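Local coordinates for nonribosomal peptide synthase (Streptomyces sp. MJ635-86F5, PDB 5JJP), which probably activates an aliphatic beta-amino acid by ATP-dependent adenylation, as a member of the AMP-binding (ANL) enzyme family, at residues I127-G141 and G145-P157. Numbering follows the deposited sequence.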
ATOM      1  N   ILE A 127       4.878 -17.989   8.585  1.00 21.28           N
ATOM      2  CA  ILE A 127       5.220 -19.133   7.766  1.00 19.79           C
ATOM      3  C   ILE A 127       4.343 -20.307   8.099  1.00 20.81           C
ATOM      4  O   ILE A 127       3.895 -20.991   7.190  1.00 23.62           O
ATOM      5  CB  ILE A 127       6.718 -19.503   7.898  1.00 20.05           C
ATOM      6  CG1 ILE A 127       7.581 -18.389   7.280  1.00 19.50           C
ATOM      7  CG2 ILE A 127       7.023 -20.834   7.220  1.00 18.30           C
ATOM      8  CD1 ILE A 127       9.080 -18.557   7.415  1.00 18.26           C
ATOM      9  N   GLY A 128       4.041 -20.514   9.364  1.00 20.63           N
ATOM     10  CA  GLY A 128       3.126 -21.583   9.737  1.00 22.39           C
ATOM     11  C   GLY A 128       1.685 -21.321   9.308  1.00 22.62           C
ATOM     12  O   GLY A 128       0.978 -22.231   8.944  1.00 24.20           O
ATOM     13  N   MET A 129       1.219 -20.087   9.383  1.00 24.21           N
ATOM     14  CA  MET A 129      -0.172 -19.770   8.948  1.00 25.14           C
ATOM     15  C   MET A 129      -0.390 -19.828   7.425  1.00 23.94           C
ATOM     16  O   MET A 129      -1.414 -20.343   6.972  1.00 21.99           O
ATOM     17  CB  MET A 129      -0.609 -18.396   9.456  1.00 28.14           C
ATOM     18  CG  MET A 129      -0.621 -18.338  10.977  1.00 29.47           C
ATOM     19  SD  MET A 129      -1.250 -16.797  11.583  1.00 33.47           S
ATOM     20  CE  MET A 129      -2.998 -16.963  11.133  1.00 32.37           C
ATOM     21  N   ALA A 130       0.596 -19.349   6.653  1.00 21.60           N
ATOM     22  CA  ALA A 130       0.437 -19.183   5.214  1.00 20.34           C
ATOM     23  C   ALA A 130       1.142 -20.274   4.404  1.00 20.09           C
ATOM     24  O   ALA A 130       0.883 -20.403   3.230  1.00 20.61           O
ATOM     25  CB  ALA A 130       0.989 -17.835   4.809  1.00 20.31           C
ATOM     26  N   ALA A 131       2.088 -20.993   5.015  1.00 19.01           N
ATOM     27  CA  ALA A 131       2.816 -22.115   4.368  1.00 17.57           C
ATOM     28  C   ALA A 131       3.343 -21.708   2.992  1.00 16.59           C
ATOM     29  O   ALA A 131       2.983 -22.271   2.003  1.00 16.38           O
ATOM     30  CB  ALA A 131       1.955 -23.378   4.287  1.00 16.43           C
ATOM     31  N   PRO A 132       4.256 -20.747   2.949  1.00 17.24           N
ATOM     32  CA  PRO A 132       4.780 -20.285   1.688  1.00 17.45           C
ATOM     33  C   PRO A 132       5.710 -21.335   1.118  1.00 17.53           C
ATOM     34  O   PRO A 132       6.359 -22.036   1.856  1.00 17.51           O
ATOM     35  CB  PRO A 132       5.608 -19.062   2.082  1.00 19.07           C
ATOM     36  CG  PRO A 132       6.018 -19.337   3.484  1.00 20.42           C
ATOM     37  CD  PRO A 132       4.791 -19.989   4.086  1.00 19.65           C
ATOM     38  N   ALA A 133       5.765 -21.409  -0.192  1.00 15.69           N
ATOM     39  CA  ALA A 133       6.673 -22.284  -0.862  1.00 14.97           C
ATOM     40  C   ALA A 133       8.056 -21.678  -1.065  1.00 15.25           C
ATOM     41  O   ALA A 133       8.993 -22.417  -1.339  1.00 13.54           O
ATOM     42  CB  ALA A 133       6.103 -22.657  -2.198  1.00 14.20           C
ATOM     43  N   LEU A 134       8.173 -20.357  -0.904  1.00 15.45           N
ATOM     44  CA  LEU A 134       9.460 -19.677  -1.173  1.00 15.61           C
ATOM     45  C   LEU A 134       9.677 -18.499  -0.244  1.00 16.53           C
ATOM     46  O   LEU A 134       8.766 -17.709   0.015  1.00 17.53           O
ATOM     47  CB  LEU A 134       9.470 -19.211  -2.618  1.00 15.00           C
ATOM     48  CG  LEU A 134      10.753 -18.535  -3.150  1.00 15.35           C
ATOM     49  CD1 LEU A 134      11.930 -19.501  -3.207  1.00 14.33           C
ATOM     50  CD2 LEU A 134      10.495 -17.971  -4.507  1.00 14.53           C
ATOM     51  N   PHE A 135      10.871 -18.404   0.300  1.00 16.81           N
ATOM     52  CA  PHE A 135      11.309 -17.242   1.039  1.00 16.43           C
ATOM     53  C   PHE A 135      12.300 -16.526   0.128  1.00 17.18           C
ATOM     54  O   PHE A 135      13.365 -17.053  -0.180  1.00 20.43           O
ATOM     55  CB  PHE A 135      11.986 -17.647   2.319  1.00 16.28           C
ATOM     56  CG  PHE A 135      12.526 -16.484   3.135  1.00 15.59           C
ATOM     57  CD1 PHE A 135      11.711 -15.805   3.996  1.00 14.55           C
ATOM     58  CD2 PHE A 135      13.869 -16.075   3.016  1.00 16.31           C
ATOM     59  CE1 PHE A 135      12.189 -14.777   4.756  1.00 14.40           C
ATOM     60  CE2 PHE A 135      14.366 -15.055   3.783  1.00 16.15           C
ATOM     61  CZ  PHE A 135      13.511 -14.408   4.665  1.00 15.64           C
ATOM     62  N   LEU A 136      11.933 -15.334  -0.314  1.00 17.26           N
ATOM     63  CA  LEU A 136      12.674 -14.601  -1.358  1.00 17.49           C
ATOM     64  C   LEU A 136      13.233 -13.321  -0.738  1.00 16.47           C
ATOM     65  O   LEU A 136      12.463 -12.463  -0.366  1.00 15.08           O
ATOM     66  CB  LEU A 136      11.702 -14.237  -2.458  1.00 17.78           C
ATOM     67  CG  LEU A 136      12.270 -13.390  -3.581  1.00 19.81           C
ATOM     68  CD1 LEU A 136      13.538 -14.022  -4.141  1.00 19.46           C
ATOM     69  CD2 LEU A 136      11.248 -13.214  -4.681  1.00 19.85           C
ATOM     70  N   GLN A 137      14.542 -13.242  -0.537  1.00 15.35           N
ATOM     71  CA  GLN A 137      15.127 -12.113   0.185  1.00 16.60           C
ATOM     72  C   GLN A 137      16.108 -11.325  -0.699  1.00 16.35           C
ATOM     73  O   GLN A 137      16.485 -11.785  -1.745  1.00 14.52           O
ATOM     74  CB  GLN A 137      15.799 -12.571   1.505  1.00 16.40           C
ATOM     75  CG  GLN A 137      17.040 -13.398   1.355  1.00 17.46           C
ATOM     76  CD  GLN A 137      17.567 -13.933   2.692  1.00 18.57           C
ATOM     77  OE1 GLN A 137      17.690 -13.210   3.685  1.00 20.29           O
ATOM     78  NE2 GLN A 137      17.936 -15.198   2.696  1.00 20.27           N
ATOM     79  N   ALA A 138      16.542 -10.167  -0.214  1.00 18.54           N
ATOM     80  CA  ALA A 138      17.452  -9.299  -0.949  1.00 19.71           C
ATOM     81  C   ALA A 138      18.788  -9.955  -1.146  1.00 22.37           C
ATOM     82  O   ALA A 138      19.097 -10.906  -0.449  1.00 19.31           O
ATOM     83  CB  ALA A 138      17.638  -7.998  -0.208  1.00 20.82           C
ATOM     84  N   ALA A 139      19.567  -9.445  -2.107  1.00 24.95           N
ATOM     85  CA  ALA A 139      20.946  -9.916  -2.335  1.00 26.94           C
ATOM     86  C   ALA A 139      21.747  -9.983  -1.041  1.00 26.65           C
ATOM     87  O   ALA A 139      22.362 -10.997  -0.723  1.00 22.60           O
ATOM     88  CB  ALA A 139      21.662  -8.983  -3.314  1.00 29.89           C
ATOM     89  N   ASP A 140      21.694  -8.877  -0.307  1.00 28.77           N
ATOM     90  CA  ASP A 140      22.326  -8.729   0.995  1.00 31.51           C
ATOM     91  C   ASP A 140      21.687  -9.527   2.123  1.00 29.65           C
ATOM     92  O   ASP A 140      22.186  -9.511   3.228  1.00 32.02           O
ATOM     93  CB  ASP A 140      22.149  -7.298   1.459  1.00 35.97           C
ATOM     94  CG  ASP A 140      22.864  -6.334   0.624  1.00 45.26           C
ATOM     95  OD1 ASP A 140      23.984  -6.665   0.147  1.00 54.84           O
ATOM     96  OD2 ASP A 140      22.328  -5.211   0.485  1.00 57.18           O
ATOM     97  N   GLY A 141      20.541 -10.151   1.903  1.00 30.01           N
ATOM     98  CA  GLY A 141      19.771 -10.688   3.037  1.00 29.91           C
ATOM     99  C   GLY A 141      20.532 -11.771   3.753  1.00 25.90           C
ATOM    100  O   GLY A 141      21.256 -12.525   3.118  1.00 28.11           O
ATOM    101  N   GLY A 145      17.033 -18.369  11.275  1.00 24.71           N
ATOM    102  CA  GLY A 145      15.836 -18.971  11.930  1.00 25.61           C
ATOM    103  C   GLY A 145      14.838 -19.629  10.970  1.00 24.93           C
ATOM    104  O   GLY A 145      13.725 -19.982  11.365  1.00 23.48           O
ATOM    105  N   LEU A 146      15.210 -19.766   9.706  1.00 24.12           N
ATOM    106  CA  LEU A 146      14.255 -20.333   8.752  1.00 25.89           C
ATOM    107  C   LEU A 146      14.080 -21.861   8.854  1.00 27.92           C
ATOM    108  O   LEU A 146      15.044 -22.590   9.125  1.00 31.05           O
ATOM    109  CB  LEU A 146      14.639 -20.029   7.334  1.00 24.89           C
ATOM    110  CG  LEU A 146      14.572 -18.546   6.995  1.00 24.57           C
ATOM    111  CD1 LEU A 146      15.371 -18.298   5.747  1.00 25.00           C
ATOM    112  CD2 LEU A 146      13.157 -18.020   6.825  1.00 24.28           C
ATOM    113  N   PRO A 147      12.859 -22.347   8.623  1.00 26.40           N
ATOM    114  CA  PRO A 147      12.767 -23.808   8.576  1.00 26.75           C
ATOM    115  C   PRO A 147      13.558 -24.408   7.392  1.00 24.89           C
ATOM    116  O   PRO A 147      13.570 -23.874   6.296  1.00 26.77           O
ATOM    117  CB  PRO A 147      11.239 -24.066   8.582  1.00 25.56           C
ATOM    118  CG  PRO A 147      10.600 -22.747   8.930  1.00 26.79           C
ATOM    119  CD  PRO A 147      11.547 -21.694   8.481  1.00 26.08           C
ATOM    120  N   PRO A 148      14.343 -25.440   7.667  1.00 26.40           N
ATOM    121  CA  PRO A 148      14.826 -26.299   6.607  1.00 26.40           C
ATOM    122  C   PRO A 148      13.657 -27.102   5.993  1.00 28.04           C
ATOM    123  O   PRO A 148      12.623 -27.304   6.658  1.00 30.52           O
ATOM    124  CB  PRO A 148      15.746 -27.270   7.341  1.00 27.44           C
ATOM    125  CG  PRO A 148      15.739 -26.927   8.783  1.00 27.59           C
ATOM    126  CD  PRO A 148      14.621 -25.972   9.018  1.00 28.13           C
ATOM    127  N   GLY A 149      13.708 -27.477   4.721  1.00 30.73           N
ATOM    128  CA  GLY A 149      14.167 -26.668   3.612  1.00 25.87           C
ATOM    129  C   GLY A 149      13.015 -25.896   2.983  1.00 21.85           C
ATOM    130  O   GLY A 149      12.384 -26.297   2.012  1.00 24.10           O
ATOM    131  N   LEU A 150      12.709 -24.758   3.557  1.00 18.27           N
ATOM    132  CA  LEU A 150      11.743 -23.878   2.906  1.00 17.34           C
ATOM    133  C   LEU A 150      12.505 -23.370   1.688  1.00 15.47           C
ATOM    134  O   LEU A 150      13.649 -23.110   1.841  1.00 13.76           O
ATOM    135  CB  LEU A 150      11.479 -22.693   3.821  1.00 17.40           C
ATOM    136  CG  LEU A 150      10.668 -21.442   3.512  1.00 17.16           C
ATOM    137  CD1 LEU A 150       9.230 -21.739   3.152  1.00 18.04           C
ATOM    138  CD2 LEU A 150      10.751 -20.526   4.686  1.00 17.32           C
ATOM    139  N   GLY A 151      11.909 -23.325   0.500  1.00 16.06           N
ATOM    140  CA  GLY A 151      12.592 -22.741  -0.673  1.00 18.85           C
ATOM    141  C   GLY A 151      13.224 -21.411  -0.298  1.00 18.17           C
ATOM    142  O   GLY A 151      12.611 -20.628   0.407  1.00 17.33           O
ATOM    143  N   MET A 152      14.465 -21.200  -0.704  1.00 19.25           N
ATOM    144  CA  MET A 152      15.122 -19.927  -0.438  1.00 20.98           C
ATOM    145  C   MET A 152      15.825 -19.393  -1.683  1.00 20.47           C
ATOM    146  O   MET A 152      16.483 -20.143  -2.426  1.00 19.85           O
ATOM    147  CB  MET A 152      16.028 -19.891   0.788  1.00 24.01           C
ATOM    148  CG  MET A 152      16.326 -18.443   1.209  1.00 28.55           C
ATOM    149  SD  MET A 152      17.776 -17.698   0.381  1.00 32.51           S
ATOM    150  CE  MET A 152      19.083 -18.602   1.236  1.00 28.39           C
ATOM    151  N   ALA A 153      15.677 -18.098  -1.907  1.00 19.02           N
ATOM    152  CA  ALA A 153      16.286 -17.449  -3.076  1.00 20.93           C
ATOM    153  C   ALA A 153      16.584 -16.013  -2.787  1.00 20.01           C
ATOM    154  O   ALA A 153      16.025 -15.444  -1.857  1.00 20.24           O
ATOM    155  CB  ALA A 153      15.354 -17.542  -4.275  1.00 21.55           C
ATOM    156  N   ARG A 154      17.489 -15.450  -3.570  1.00 20.78           N
ATOM    157  CA  ARG A 154      17.859 -14.063  -3.424  1.00 20.98           C
ATOM    158  C   ARG A 154      17.631 -13.399  -4.709  1.00 19.26           C
ATOM    159  O   ARG A 154      17.805 -14.016  -5.780  1.00 19.09           O
ATOM    160  CB  ARG A 154      19.313 -13.912  -3.076  1.00 23.61           C
ATOM    161  CG  ARG A 154      19.654 -14.383  -1.692  1.00 29.17           C
ATOM    162  CD  ARG A 154      21.116 -14.781  -1.576  1.00 34.87           C
ATOM    163  NE  ARG A 154      21.342 -15.386  -0.255  1.00 36.44           N
ATOM    164  CZ  ARG A 154      21.430 -14.679   0.853  1.00 35.17           C
ATOM    165  NH1 ARG A 154      21.283 -13.358   0.809  1.00 35.51           N
ATOM    166  NH2 ARG A 154      21.609 -15.290   2.003  1.00 35.73           N
ATOM    167  N   PHE A 155      17.296 -12.115  -4.640  1.00 16.79           N
ATOM    168  CA  PHE A 155      17.219 -11.306  -5.865  1.00 15.86           C
ATOM    169  C   PHE A 155      18.154 -10.128  -5.725  1.00 15.92           C
ATOM    170  O   PHE A 155      18.325  -9.591  -4.638  1.00 17.01           O
ATOM    171  CB  PHE A 155      15.777 -10.854  -6.134  1.00 14.34           C
ATOM    172  CG  PHE A 155      15.229  -9.958  -5.092  1.00 13.24           C
ATOM    173  CD1 PHE A 155      14.587 -10.458  -4.008  1.00 12.44           C
ATOM    174  CD2 PHE A 155      15.367  -8.591  -5.210  1.00 13.18           C
ATOM    175  CE1 PHE A 155      14.102  -9.624  -3.011  1.00 12.47           C
ATOM    176  CE2 PHE A 155      14.925  -7.747  -4.188  1.00 13.48           C
ATOM    177  CZ  PHE A 155      14.290  -8.271  -3.087  1.00 12.73           C
ATOM    178  N   GLY A 156      18.779  -9.730  -6.814  1.00 17.52           N
ATOM    179  CA  GLY A 156      19.661  -8.528  -6.801  1.00 19.74           C
ATOM    180  C   GLY A 156      19.912  -8.072  -8.227  1.00 20.56           C
ATOM    181  O   GLY A 156      19.200  -8.507  -9.150  1.00 19.57           O
ATOM    182  N   PRO A 157      20.944  -7.259  -8.432  1.00 24.43           N
ATOM    183  CA  PRO A 157      21.165  -6.635  -9.766  1.00 32.21           C
ATOM    184  C   PRO A 157      21.339  -7.654 -10.886  1.00 38.24           C
ATOM    185  O   PRO A 157      20.809  -7.436 -11.985  1.00 43.97           O
ATOM    186  CB  PRO A 157      22.482  -5.843  -9.590  1.00 33.09           C
ATOM    187  CG  PRO A 157      22.699  -5.728  -8.105  1.00 30.74           C
ATOM    188  CD  PRO A 157      21.958  -6.863  -7.445  1.00 26.46           C
TER
HETATM  189  O   HOH W   1       9.643 -24.623  -0.152  1.00 19.05           O
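Phe135 and Met152 lie side by side on neighbouring parallel strands, 134-138 and 151-156, inside the mixed sheet of an AMP-binding enzyme of the ANL clan. Because parallel strands run the same way, the loop of residues 139-150 has to return along one face of the sheet, and it packs there on the side chains of Phe135, Gln137 and Arg154. The strands are joined by alternating backbone bonds, Phe135 N to Gly151 O (2.8 Å) and Ala153 N to Phe135 O (3.1 Å). Leu146 crosses Phe135 at about a right angle and sets CD2 over the centre of the ring, 3.9 Å from the centroid, a CH-pi contact that suits a branched aliphatic chain to a flat aromatic face. Met152 CG meets the same ring at its edge. By the CB of Phe135, Leu150 CD2 reaches tip to tip to Ile127 CD1 (3.8 Å), joining the returning loop to the end of helix 120-130. On the other face, Leu136 CD1 touches the edge of the Phe155 ring at CD1 (3.7 Å), and the small Ala153 fits between Leu134 and Leu136. Gln137 and Arg154 run alongside each other, amide and guanidinium stacked with planes 13° apart; Gln137 CG, between the backbone N and carbonyl carbon (chi1 69°), and the extended chain beyond lay the amide there. Its OE1 accepts from Arg143 N, while NE2 makes a weak bond to Met152 SD (3.4 Å). A leucine in place of Arg154 would probably leave the Gly141 carbonyl without its charged donor and the turn 138-141 less firmly held to the strand. The 2.5 Å between Arg154 NH1 and Gly141 O is probably too short to trust; weak bonds run from NH2 to Gly141 O (3.0 Å) and NH1 to Ala139 O.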